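Local coordinates for protein ATP-dependent kinase YFH7 (PDB 2GA8) that acts as an ATP-dependent kinase of the P-loop class that could be involved in assembly of the endoplasmic reticulum membrane, at residues 14-19 against 220-225; 61-66 against 228-233; 151-156 against 257-262. One frame throughout, in Å; residues are numbered along the deposited sequence.

Interaction 1: 14-19 against 220-225; sequences LLDNRI and SSVFEK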
ATOM      1  N   LEU A  14       2.889  12.306  15.296  1.00 17.09           N
ATOM      2  CA  LEU A  14       4.094  11.550  14.974  1.00 17.70           C
ATOM      3  C   LEU A  14       4.905  12.280  13.912  1.00 14.69           C
ATOM      4  O   LEU A  14       6.125  12.376  14.015  1.00 16.53           O
ATOM      5  CB  LEU A  14       3.746  10.142  14.488  1.00 17.95           C
ATOM      6  CG  LEU A  14       4.967   9.265  14.162  1.00 18.88           C
ATOM      7  CD1 LEU A  14       5.915   9.236  15.355  1.00 21.37           C
ATOM      8  CD2 LEU A  14       4.520   7.862  13.816  1.00 19.77           C
ATOM      9  N   LEU A  15       4.232  12.810  12.896  1.00 15.56           N
ATOM     10  CA  LEU A  15       4.947  13.531  11.852  1.00 15.03           C
ATOM     11  C   LEU A  15       5.700  14.695  12.478  1.00 14.61           C
ATOM     12  O   LEU A  15       6.861  14.935  12.165  1.00 14.72           O
ATOM     13  CB  LEU A  15       3.979  14.054  10.783  1.00 13.72           C
ATOM     14  CG  LEU A  15       4.609  14.873   9.650  1.00 16.85           C
ATOM     15  CD1 LEU A  15       5.673  14.051   8.940  1.00 14.83           C
ATOM     16  CD2 LEU A  15       3.533  15.305   8.665  1.00 17.56           C
ATOM     17  N   ASP A  16       5.040  15.412  13.381  1.00 15.30           N
ATOM     18  CA  ASP A  16       5.684  16.548  14.029  1.00 16.42           C
ATOM     19  C   ASP A  16       6.878  16.103  14.866  1.00 15.98           C
ATOM     20  O   ASP A  16       7.921  16.748  14.868  1.00 15.46           O
ATOM     21  CB  ASP A  16       4.692  17.292  14.919  1.00 16.01           C
ATOM     22  CG  ASP A  16       5.273  18.577  15.467  1.00 19.17           C
ATOM     23  OD1 ASP A  16       5.491  19.509  14.668  1.00 20.41           O
ATOM     24  OD2 ASP A  16       5.524  18.648  16.687  1.00 18.75           O
ATOM     25  N   ASN A  17       6.716  14.998  15.583  1.00 17.76           N
ATOM     26  CA  ASN A  17       7.792  14.469  16.414  1.00 20.91           C
ATOM     27  C   ASN A  17       8.990  13.987  15.600  1.00 20.27           C
ATOM     28  O   ASN A  17      10.127  14.049  16.065  1.00 21.84           O
ATOM     29  CB  ASN A  17       7.268  13.319  17.275  1.00 26.55           C
ATOM     30  CG  ASN A  17       6.744  13.790  18.615  1.00 32.89           C
ATOM     31  OD1 ASN A  17       5.942  13.110  19.257  1.00 37.24           O
ATOM     32  ND2 ASN A  17       7.212  14.956  19.055  1.00 35.11           N
ATOM     33  N   ARG A  18       8.732  13.530  14.380  1.00 17.65           N
ATOM     34  CA  ARG A  18       9.787  13.005  13.513  1.00 17.30           C
ATOM     35  C   ARG A  18      10.152  13.930  12.354  1.00 16.23           C
ATOM     36  O   ARG A  18      10.882  13.537  11.447  1.00 16.21           O
ATOM     37  CB  ARG A  18       9.343  11.648  12.956  1.00 15.76           C
ATOM     38  CG  ARG A  18       8.930  10.646  14.020  1.00 19.17           C
ATOM     39  CD  ARG A  18      10.122  10.215  14.859  1.00 17.66           C
ATOM     40  NE  ARG A  18      11.131   9.555  14.035  1.00 20.85           N
ATOM     41  CZ  ARG A  18      12.263   9.039  14.500  1.00 22.15           C
ATOM     42  NH1 ARG A  18      12.547   9.105  15.795  1.00 25.97           N
ATOM     43  NH2 ARG A  18      13.108   8.441  13.670  1.00 22.91           N
ATOM     44  N   ILE A  19       9.656  15.161  12.400  1.00 18.19           N
ATOM     45  CA  ILE A  19       9.882  16.148  11.350  1.00 19.15           C
ATOM     46  C   ILE A  19      11.340  16.345  10.922  1.00 19.95           C
ATOM     47  O   ILE A  19      11.618  16.596   9.746  1.00 19.54           O
ATOM     48  CB  ILE A  19       9.295  17.518  11.772  1.00 21.68           C
ATOM     49  CG1 ILE A  19       9.076  18.392  10.537  1.00 25.64           C
ATOM     50  CG2 ILE A  19      10.224  18.204  12.768  1.00 21.80           C
ATOM     51  CD1 ILE A  19       8.007  17.861   9.599  1.00 24.99           C
ATOM     52  N   SER A 220       5.913  25.852  16.137  1.00 27.99           N
ATOM     53  CA  SER A 220       5.416  24.597  16.689  1.00 26.26           C
ATOM     54  C   SER A 220       4.339  24.011  15.782  1.00 23.14           C
ATOM     55  O   SER A 220       3.834  22.919  16.033  1.00 24.20           O
ATOM     56  CB  SER A 220       4.838  24.818  18.091  1.00 26.62           C
ATOM     57  OG  SER A 220       3.760  25.734  18.052  1.00 28.65           O
ATOM     58  N   SER A 221       3.987  24.744  14.731  1.00 19.62           N
ATOM     59  CA  SER A 221       2.975  24.287  13.786  1.00 19.38           C
ATOM     60  C   SER A 221       3.527  23.164  12.908  1.00 17.53           C
ATOM     61  O   SER A 221       4.525  23.352  12.216  1.00 16.20           O
ATOM     62  CB  SER A 221       2.530  25.448  12.899  1.00 20.63           C
ATOM     63  OG  SER A 221       1.744  24.979  11.821  1.00 21.34           O
ATOM     64  N   VAL A 222       2.878  22.004  12.932  1.00 15.94           N
ATOM     65  CA  VAL A 222       3.341  20.886  12.116  1.00 14.63           C
ATOM     66  C   VAL A 222       3.232  21.233  10.627  1.00 13.83           C
ATOM     67  O   VAL A 222       4.099  20.870   9.835  1.00 13.84           O
ATOM     68  CB  VAL A 222       2.543  19.586  12.418  1.00 14.53           C
ATOM     69  CG1 VAL A 222       1.086  19.743  12.026  1.00 15.03           C
ATOM     70  CG2 VAL A 222       3.183  18.408  11.681  1.00 14.64           C
ATOM     71  N   PHE A 223       2.182  21.948  10.248  1.00 13.93           N
ATOM     72  CA  PHE A 223       2.025  22.314   8.843  1.00 14.09           C
ATOM     73  C   PHE A 223       3.073  23.327   8.386  1.00 14.18           C
ATOM     74  O   PHE A 223       3.513  23.295   7.233  1.00 14.94           O
ATOM     75  CB  PHE A 223       0.613  22.833   8.581  1.00 15.91           C
ATOM     76  CG  PHE A 223      -0.456  21.789   8.754  1.00 14.39           C
ATOM     77  CD1 PHE A 223      -0.221  20.468   8.375  1.00 15.24           C
ATOM     78  CD2 PHE A 223      -1.708  22.129   9.258  1.00 17.83           C
ATOM     79  CE1 PHE A 223      -1.215  19.500   8.495  1.00 16.06           C
ATOM     80  CE2 PHE A 223      -2.713  21.168   9.382  1.00 19.57           C
ATOM     81  CZ  PHE A 223      -2.463  19.847   8.996  1.00 18.65           C
ATOM     82  N   GLU A 224       3.473  24.222   9.284  1.00 15.16           N
ATOM     83  CA  GLU A 224       4.494  25.218   8.965  1.00 16.92           C
ATOM     84  C   GLU A 224       5.817  24.488   8.719  1.00 15.96           C
ATOM     85  O   GLU A 224       6.515  24.738   7.733  1.00 14.86           O
ATOM     86  CB  GLU A 224       4.662  26.191  10.137  1.00 19.85           C
ATOM     87  CG  GLU A 224       5.689  27.285   9.911  1.00 27.91           C
ATOM     88  CD  GLU A 224       5.141  28.437   9.095  1.00 31.97           C
ATOM     89  OE1 GLU A 224       4.076  28.966   9.473  1.00 34.97           O
ATOM     90  OE2 GLU A 224       5.774  28.817   8.085  1.00 36.21           O
ATOM     91  N   LYS A 225       6.149  23.570   9.621  1.00 15.12           N
ATOM     92  CA  LYS A 225       7.386  22.803   9.507  1.00 13.81           C
ATOM     93  C   LYS A 225       7.449  21.970   8.232  1.00 13.50           C
ATOM     94  O   LYS A 225       8.457  21.968   7.528  1.00 13.12           O
ATOM     95  CB  LYS A 225       7.533  21.874  10.712  1.00 15.30           C
ATOM     96  CG  LYS A 225       7.611  22.585  12.044  1.00 19.40           C
ATOM     97  CD  LYS A 225       7.662  21.569  13.163  1.00 19.30           C
ATOM     98  CE  LYS A 225       7.577  22.220  14.521  1.00 20.92           C
ATOM     99  NZ  LYS A 225       7.522  21.188  15.589  1.00 21.91           N
TER
HETATM  100  O   HOH W   1       4.623  20.836  17.947  1.00 18.65           O
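Asp16 and Lys225 form a salt bridge, with Lys225 NZ donating to Asp16 OD1 at 2.8 Å. The ammonium comes in on the syn side of that oxygen and sits 23° out of the carboxylate plane. Beyond CG the lysine runs fully extended, which carries NZ up to the acid. Asp16 OD2 accepts from a water at 2.7 Å. The same water gives its second proton to Ser220 O, the water oxygen 2.9 Å from Ser220 O, so it bridges the aspartate to the backbone just ahead of the partner helix. This is a helix-to-helix junction at the periphery of the protein: the last turn of helix 4-17 meets the first turn of helix 222-227. Ser221 holds the N-cap position of the latter, its OG accepting from Glu224 N at 3.2 Å, while Thr219 OG1 is hydrogen-bonded to Ser221 N. Apolar atoms flank the charged pair. Val222 CG2, anti to its backbone N, packs 3.7 Å from Asp16 CB and also approaches Leu15 CG. Beyond the end of helix 4-17, Ile19 CG1 lies 3.8 Å from Lys225 CB, against the root of the side chain whose tip reaches Asp16.

Interaction 2: 61-66 against 228-233; sequences NVIEVN and KTFSQT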
ATOM      1  N   ASN A  61       1.843  31.586   0.921  1.00 22.02           N
ATOM      2  CA  ASN A  61       3.115  31.352   0.249  1.00 21.67           C
ATOM      3  C   ASN A  61       4.156  30.694   1.134  1.00 19.95           C
ATOM      4  O   ASN A  61       5.354  30.908   0.960  1.00 20.67           O
ATOM      5  CB  ASN A  61       3.642  32.683  -0.282  1.00 23.20           C
ATOM      6  CG  ASN A  61       2.645  33.367  -1.190  1.00 25.52           C
ATOM      7  OD1 ASN A  61       2.296  32.841  -2.247  1.00 26.39           O
ATOM      8  ND2 ASN A  61       2.168  34.542  -0.780  1.00 24.83           N
ATOM      9  N   VAL A  62       3.687  29.871   2.063  1.00 18.62           N
ATOM     10  CA  VAL A  62       4.560  29.194   3.013  1.00 18.19           C
ATOM     11  C   VAL A  62       5.366  28.040   2.423  1.00 19.28           C
ATOM     12  O   VAL A  62       6.431  27.703   2.938  1.00 19.49           O
ATOM     13  CB  VAL A  62       3.737  28.649   4.212  1.00 17.32           C
ATOM     14  CG1 VAL A  62       2.804  27.539   3.739  1.00 17.44           C
ATOM     15  CG2 VAL A  62       4.664  28.145   5.311  1.00 17.95           C
ATOM     16  N   ILE A  63       4.864  27.438   1.349  1.00 19.88           N
ATOM     17  CA  ILE A  63       5.548  26.296   0.746  1.00 20.46           C
ATOM     18  C   ILE A  63       6.889  26.605   0.096  1.00 22.68           C
ATOM     19  O   ILE A  63       7.016  27.528  -0.709  1.00 22.20           O
ATOM     20  CB  ILE A  63       4.658  25.590  -0.296  1.00 21.13           C
ATOM     21  CG1 ILE A  63       3.423  24.998   0.390  1.00 21.25           C
ATOM     22  CG2 ILE A  63       5.449  24.481  -0.990  1.00 20.31           C
ATOM     23  CD1 ILE A  63       2.439  24.345  -0.566  1.00 22.41           C
ATOM     24  N   GLU A  64       7.888  25.808   0.462  1.00 23.02           N
ATOM     25  CA  GLU A  64       9.233  25.946  -0.078  1.00 26.24           C
ATOM     26  C   GLU A  64       9.808  24.566  -0.361  1.00 26.10           C
ATOM     27  O   GLU A  64       9.676  23.650   0.452  1.00 25.52           O
ATOM     28  CB  GLU A  64      10.141  26.675   0.910  1.00 28.62           C
ATOM     29  CG  GLU A  64       9.740  28.110   1.191  1.00 33.73           C
ATOM     30  CD  GLU A  64      10.761  28.836   2.044  1.00 37.72           C
ATOM     31  OE1 GLU A  64      11.945  28.873   1.648  1.00 41.87           O
ATOM     32  OE2 GLU A  64      10.385  29.373   3.107  1.00 40.06           O
ATOM     33  N   VAL A  65      10.437  24.417  -1.522  1.00 24.54           N
ATOM     34  CA  VAL A  65      11.044  23.147  -1.891  1.00 24.34           C
ATOM     35  C   VAL A  65      12.555  23.339  -1.803  1.00 24.60           C
ATOM     36  O   VAL A  65      13.128  24.168  -2.512  1.00 26.45           O
ATOM     37  CB  VAL A  65      10.640  22.724  -3.320  1.00 25.10           C
ATOM     38  CG1 VAL A  65      11.275  21.382  -3.665  1.00 26.32           C
ATOM     39  CG2 VAL A  65       9.123  22.625  -3.420  1.00 25.17           C
ATOM     40  N   ASN A  66      13.187  22.577  -0.918  1.00 22.96           N
ATOM     41  CA  ASN A  66      14.625  22.671  -0.692  1.00 23.94           C
ATOM     42  C   ASN A  66      15.435  21.636  -1.460  1.00 21.34           C
ATOM     43  O   ASN A  66      14.898  20.894  -2.282  1.00 18.93           O
ATOM     44  CB  ASN A  66      14.916  22.513   0.800  1.00 27.41           C
ATOM     45  CG  ASN A  66      14.013  23.363   1.659  1.00 32.33           C
ATOM     46  OD1 ASN A  66      14.114  24.592   1.662  1.00 35.64           O
ATOM     47  ND2 ASN A  66      13.112  22.715   2.389  1.00 33.18           N
ATOM     48  N   LYS A 228       7.952  24.006   4.906  1.00 16.04           N
ATOM     49  CA  LYS A 228       9.287  24.536   4.660  1.00 17.91           C
ATOM     50  C   LYS A 228      10.338  23.453   4.432  1.00 18.01           C
ATOM     51  O   LYS A 228      11.509  23.765   4.244  1.00 20.50           O
ATOM     52  CB  LYS A 228       9.734  25.401   5.845  1.00 21.54           C
ATOM     53  CG  LYS A 228       8.864  26.619   6.123  1.00 23.47           C
ATOM     54  CD  LYS A 228       8.883  27.590   4.956  1.00 26.63           C
ATOM     55  CE  LYS A 228       8.154  28.881   5.295  1.00 27.81           C
ATOM     56  NZ  LYS A 228       8.045  29.769   4.105  1.00 26.73           N
ATOM     57  N   THR A 229       9.928  22.189   4.429  1.00 16.92           N
ATOM     58  CA  THR A 229      10.892  21.106   4.279  1.00 16.46           C
ATOM     59  C   THR A 229      10.675  20.098   3.150  1.00 16.21           C
ATOM     60  O   THR A 229      11.209  18.986   3.202  1.00 16.35           O
ATOM     61  CB  THR A 229      11.034  20.338   5.609  1.00 16.56           C
ATOM     62  OG1 THR A 229       9.741  19.905   6.052  1.00 14.50           O
ATOM     63  CG2 THR A 229      11.653  21.240   6.675  1.00 18.10           C
ATOM     64  N   PHE A 230       9.893  20.474   2.145  1.00 14.13           N
ATOM     65  CA  PHE A 230       9.672  19.604   1.000  1.00 13.97           C
ATOM     66  C   PHE A 230      11.025  19.540   0.298  1.00 14.80           C
ATOM     67  O   PHE A 230      11.792  20.509   0.340  1.00 13.88           O
ATOM     68  CB  PHE A 230       8.625  20.205   0.058  1.00 13.67           C
ATOM     69  CG  PHE A 230       7.217  20.143   0.585  1.00 13.59           C
ATOM     70  CD1 PHE A 230       6.588  18.915   0.791  1.00 11.23           C
ATOM     71  CD2 PHE A 230       6.502  21.315   0.833  1.00 11.84           C
ATOM     72  CE1 PHE A 230       5.267  18.854   1.233  1.00 11.68           C
ATOM     73  CE2 PHE A 230       5.180  21.264   1.274  1.00 12.31           C
ATOM     74  CZ  PHE A 230       4.559  20.032   1.475  1.00 11.54           C
ATOM     75  N   SER A 231      11.324  18.414  -0.342  1.00 14.56           N
ATOM     76  CA  SER A 231      12.608  18.258  -1.017  1.00 16.87           C
ATOM     77  C   SER A 231      12.508  17.953  -2.510  1.00 16.86           C
ATOM     78  O   SER A 231      11.745  17.084  -2.934  1.00 16.00           O
ATOM     79  CB  SER A 231      13.421  17.154  -0.340  1.00 17.01           C
ATOM     80  OG  SER A 231      14.647  16.948  -1.022  1.00 16.73           O
ATOM     81  N   GLN A 232      13.301  18.668  -3.300  1.00 16.43           N
ATOM     82  CA  GLN A 232      13.316  18.473  -4.743  1.00 16.94           C
ATOM     83  C   GLN A 232      13.949  17.128  -5.113  1.00 15.59           C
ATOM     84  O   GLN A 232      13.811  16.662  -6.241  1.00 17.56           O
ATOM     85  CB  GLN A 232      14.101  19.611  -5.406  1.00 22.28           C
ATOM     86  CG  GLN A 232      13.972  19.675  -6.917  1.00 30.65           C
ATOM     87  CD  GLN A 232      12.535  19.864  -7.370  1.00 34.09           C
ATOM     88  OE1 GLN A 232      11.825  20.739  -6.872  1.00 37.69           O
ATOM     89  NE2 GLN A 232      12.102  19.048  -8.324  1.00 37.72           N
ATOM     90  N   THR A 233      14.629  16.498  -4.162  1.00 14.90           N
ATOM     91  CA  THR A 233      15.299  15.223  -4.426  1.00 16.57           C
ATOM     92  C   THR A 233      14.395  13.996  -4.445  1.00 16.53           C
ATOM     93  O   THR A 233      14.832  12.918  -4.842  1.00 16.65           O
ATOM     94  CB  THR A 233      16.402  14.945  -3.396  1.00 18.10           C
ATOM     95  OG1 THR A 233      15.810  14.760  -2.105  1.00 19.88           O
ATOM     96  CG2 THR A 233      17.386  16.100  -3.349  1.00 19.20           C
TER
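Val65 pairs with Phe230 and Asn66 with Ser231 in a small two-stranded parallel sheet, formed by strands 65-66 and 230-231. Its ladder is Asn66 N to Phe230 O at 2.8 Å, then Gln232 N to Asn66 O at 2.9 Å, both close to straight. Asn66 adds a side-chain rung: ND2 donates to Lys228 O at 2.7 Å, and that oxygen lies almost in the plane of the amide, which fixes its rotation. A sulfate ion, probably from the crystallisation liquor, comes within about 3 Å of the Asn66 side chain, nearest atoms.

Before the strands, Lys228 does the gripping. Its chain bends at chi2 (-63°), and NZ donates both to Val62 O at 2.9 Å and to Glu64 OE2 at 2.6 Å, the latter a salt bridge that uses the anti lone pair of the acid. Val62 CG2 packs 3.6 Å from Lys228 CE, giving the aliphatic part of the lysine an apolar neighbour. Ile63 CG2 approaches the Phe230 ring at CD2, 3.8 Å away, while Glu64 O lies in the ring plane at its edge. At the end of the strand, Ser231 OG accepts from Thr233 N in an ST turn and is hydrogen-bonded to Asp67 OD2.

Helix 47-58 backs this unit, Phe55 and Leu56 touching Val62 and Tyr52 touching both Ile63 and Phe230; helix 222-227 runs directly into it and meets Val62 through Glu224 and Ser227.

Interaction 3: 151-156 against 257-262; sequences DSINIA and SKFTRI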
ATOM      1  N   ASP A 151      -5.370  23.738  -2.576  1.00 47.10           N
ATOM      2  CA  ASP A 151      -6.307  22.647  -2.807  1.00 46.39           C
ATOM      3  C   ASP A 151      -5.685  21.605  -3.731  1.00 45.08           C
ATOM      4  O   ASP A 151      -6.147  20.466  -3.801  1.00 45.30           O
ATOM      5  CB  ASP A 151      -7.597  23.180  -3.438  1.00 48.76           C
ATOM      6  CG  ASP A 151      -8.214  24.312  -2.637  1.00 50.76           C
ATOM      7  OD1 ASP A 151      -8.488  24.111  -1.433  1.00 51.87           O
ATOM      8  OD2 ASP A 151      -8.429  25.401  -3.213  1.00 51.40           O
ATOM      9  N   SER A 152      -4.634  22.006  -4.437  1.00 42.46           N
ATOM     10  CA  SER A 152      -3.944  21.119  -5.364  1.00 40.07           C
ATOM     11  C   SER A 152      -2.836  20.312  -4.689  1.00 36.84           C
ATOM     12  O   SER A 152      -2.498  19.217  -5.136  1.00 37.78           O
ATOM     13  CB  SER A 152      -3.354  21.931  -6.518  1.00 40.93           C
ATOM     14  OG  SER A 152      -2.607  21.104  -7.393  1.00 44.40           O
ATOM     15  N   ILE A 153      -2.270  20.853  -3.615  1.00 32.10           N
ATOM     16  CA  ILE A 153      -1.201  20.163  -2.906  1.00 27.12           C
ATOM     17  C   ILE A 153      -1.738  19.291  -1.780  1.00 23.79           C
ATOM     18  O   ILE A 153      -2.367  19.784  -0.843  1.00 22.85           O
ATOM     19  CB  ILE A 153      -0.186  21.166  -2.312  1.00 29.04           C
ATOM     20  CG1 ILE A 153       0.475  21.965  -3.435  1.00 29.44           C
ATOM     21  CG2 ILE A 153       0.868  20.429  -1.498  1.00 27.76           C
ATOM     22  CD1 ILE A 153       1.254  21.120  -4.423  1.00 30.03           C
ATOM     23  N   ASN A 154      -1.490  17.989  -1.884  1.00 18.88           N
ATOM     24  CA  ASN A 154      -1.925  17.046  -0.866  1.00 18.14           C
ATOM     25  C   ASN A 154      -0.710  16.452  -0.182  1.00 16.48           C
ATOM     26  O   ASN A 154       0.269  16.098  -0.840  1.00 17.05           O
ATOM     27  CB  ASN A 154      -2.769  15.938  -1.491  1.00 19.94           C
ATOM     28  CG  ASN A 154      -4.054  16.464  -2.082  1.00 22.56           C
ATOM     29  OD1 ASN A 154      -4.788  17.196  -1.426  1.00 21.78           O
ATOM     30  ND2 ASN A 154      -4.335  16.098  -3.326  1.00 27.28           N
ATOM     31  N   ILE A 155      -0.767  16.346   1.139  1.00 14.79           N
ATOM     32  CA  ILE A 155       0.358  15.798   1.875  1.00 12.95           C
ATOM     33  C   ILE A 155       0.145  14.352   2.297  1.00 12.95           C
ATOM     34  O   ILE A 155       1.065  13.703   2.786  1.00 12.90           O
ATOM     35  CB  ILE A 155       0.686  16.646   3.122  1.00 13.66           C
ATOM     36  CG1 ILE A 155      -0.548  16.785   4.018  1.00 14.67           C
ATOM     37  CG2 ILE A 155       1.199  18.020   2.687  1.00 15.11           C
ATOM     38  CD1 ILE A 155      -0.248  17.395   5.383  1.00 12.68           C
ATOM     39  N   ALA A 156      -1.066  13.846   2.108  1.00 13.24           N
ATOM     40  CA  ALA A 156      -1.359  12.465   2.479  1.00 12.63           C
ATOM     41  C   ALA A 156      -1.864  11.696   1.267  1.00 12.94           C
ATOM     42  O   ALA A 156      -2.630  12.219   0.458  1.00 14.40           O
ATOM     43  CB  ALA A 156      -2.399  12.430   3.599  1.00 12.04           C
ATOM     44  N   SER A 257       4.294  11.658  -4.299  1.00 12.08           N
ATOM     45  CA  SER A 257       5.268  12.659  -4.733  1.00 12.48           C
ATOM     46  C   SER A 257       6.064  13.267  -3.590  1.00 12.70           C
ATOM     47  O   SER A 257       5.914  12.878  -2.431  1.00 11.29           O
ATOM     48  CB  SER A 257       4.554  13.796  -5.466  1.00 14.01           C
ATOM     49  OG  SER A 257       3.836  14.597  -4.536  1.00 14.21           O
ATOM     50  N   LYS A 258       6.900  14.246  -3.925  1.00 12.95           N
ATOM     51  CA  LYS A 258       7.701  14.931  -2.919  1.00 13.86           C
ATOM     52  C   LYS A 258       6.778  15.602  -1.898  1.00 14.57           C
ATOM     53  O   LYS A 258       7.181  15.865  -0.768  1.00 15.39           O
ATOM     54  CB  LYS A 258       8.595  15.994  -3.570  1.00 14.65           C
ATOM     55  CG  LYS A 258       7.824  17.102  -4.296  1.00 15.85           C
ATOM     56  CD  LYS A 258       8.749  18.212  -4.805  1.00 17.36           C
ATOM     57  CE  LYS A 258       9.721  17.702  -5.864  1.00 16.10           C
ATOM     58  NZ  LYS A 258       9.029  17.210  -7.088  1.00 17.40           N
ATOM     59  N   PHE A 259       5.536  15.868  -2.291  1.00 13.85           N
ATOM     60  CA  PHE A 259       4.597  16.523  -1.381  1.00 14.05           C
ATOM     61  C   PHE A 259       3.932  15.565  -0.411  1.00 12.83           C
ATOM     62  O   PHE A 259       3.372  15.988   0.597  1.00 12.82           O
ATOM     63  CB  PHE A 259       3.539  17.284  -2.179  1.00 14.38           C
ATOM     64  CG  PHE A 259       4.105  18.402  -2.998  1.00 17.72           C
ATOM     65  CD1 PHE A 259       4.670  19.511  -2.379  1.00 17.21           C
ATOM     66  CD2 PHE A 259       4.127  18.323  -4.385  1.00 18.50           C
ATOM     67  CE1 PHE A 259       5.255  20.527  -3.130  1.00 19.68           C
ATOM     68  CE2 PHE A 259       4.707  19.330  -5.144  1.00 19.61           C
ATOM     69  CZ  PHE A 259       5.274  20.434  -4.513  1.00 19.42           C
ATOM     70  N   THR A 260       4.000  14.272  -0.712  1.00 13.32           N
ATOM     71  CA  THR A 260       3.402  13.266   0.156  1.00 11.87           C
ATOM     72  C   THR A 260       4.289  13.047   1.380  1.00 12.00           C
ATOM     73  O   THR A 260       5.370  12.465   1.275  1.00 13.01           O
ATOM     74  CB  THR A 260       3.242  11.927  -0.578  1.00 12.04           C
ATOM     75  OG1 THR A 260       2.610  12.145  -1.850  1.00 10.73           O
ATOM     76  CG2 THR A 260       2.392  10.980   0.248  1.00 10.26           C
ATOM     77  N   ARG A 261       3.825  13.507   2.540  1.00  8.99           N
ATOM     78  CA  ARG A 261       4.591  13.365   3.773  1.00  9.65           C
ATOM     79  C   ARG A 261       3.969  12.330   4.710  1.00  9.04           C
ATOM     80  O   ARG A 261       4.523  12.012   5.760  1.00 10.01           O
ATOM     81  CB  ARG A 261       4.694  14.724   4.471  1.00 12.02           C
ATOM     82  CG  ARG A 261       5.245  15.828   3.572  1.00 11.98           C
ATOM     83  CD  ARG A 261       6.693  15.563   3.143  1.00 11.95           C
ATOM     84  NE  ARG A 261       7.653  15.863   4.205  1.00 12.98           N
ATOM     85  CZ  ARG A 261       8.046  17.093   4.536  1.00 13.23           C
ATOM     86  NH1 ARG A 261       7.573  18.147   3.880  1.00 12.65           N
ATOM     87  NH2 ARG A 261       8.893  17.273   5.544  1.00 15.62           N
ATOM     88  N   ILE A 262       2.807  11.821   4.317  1.00 10.52           N
ATOM     89  CA  ILE A 262       2.087  10.816   5.085  1.00 11.42           C
ATOM     90  C   ILE A 262       1.580   9.777   4.090  1.00 11.80           C
ATOM     91  O   ILE A 262       0.885  10.116   3.134  1.00 10.08           O
ATOM     92  CB  ILE A 262       0.883  11.441   5.831  1.00 11.46           C
ATOM     93  CG1 ILE A 262       1.384  12.394   6.916  1.00 11.92           C
ATOM     94  CG2 ILE A 262       0.010  10.353   6.439  1.00 11.51           C
ATOM     95  CD1 ILE A 262       0.307  13.280   7.487  1.00 15.95           C
TER
HETATM   96  O   HOH W   2       0.192  13.397  -1.600  1.00 15.29           O
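Ile155 and Ala156 meet Arg261 and Ile262 where two neighbouring strands of the central parallel sheet of this P-loop fold begin, 156-160 beside 262-267. This is the tight part. Ile155 O accepts two backbone N-H groups, from Arg261 N at 2.8 Å and from Ile262 N at 3.0 Å; the second comes in nearly along the C=O axis. Ala156 and Ile262 then form a parallel bridge, their CB atoms on the same face of the sheet.

A second close fit lies ahead of the strands. Ile153 CD1 sits over the centre of the Phe259 ring, 3.9 Å from the centroid, in a CH-pi contact. Lys258 CG covers the opposite face, and Phe230 meets the ring edge-to-face. An alanine in place of Phe259 would probably open a gap between Ile153 CD1 and Lys258 CG and leave Phe230 without its edge-to-face mate.

Between these two regions the packing is looser and water takes part. Asn154 O and Phe259 O stand 3.4 Å apart, two acceptors that cannot bond to each other; a water donates to Asn154 O at 2.8 Å and is hydrogen-bonded to Thr260 OG1. Thr260 OG1 accepts from Ser257 N, across the type I turn that runs from Ser257 to Thr260. Beside the water-bridged pair, the CA-H of Ile155 points at Phe259 O, CA and O 3.3 Å apart.

From the N terminus, helix 4-17 supplies the first half of interaction 1, and strand 25-30 with the P-loop follows before 61-66 opens interaction 2 and 151-156 opens interaction 3. The chain then closes them in the same order, at 220-225, 228-233 and 257-262, so every pair of loops crosses and none nests. Interaction 1 joins two helices, interaction 2 forms a small separate sheet, and interaction 3 pairs the starts of two central strands. They also touch directly: Leu15 packs on Ile262, Phe223 on Ile155, Glu224 on Val62, and Thr229 OG1 probably hydrogen-bonds Arg261 NH2. All three thus gather on one side of the domain.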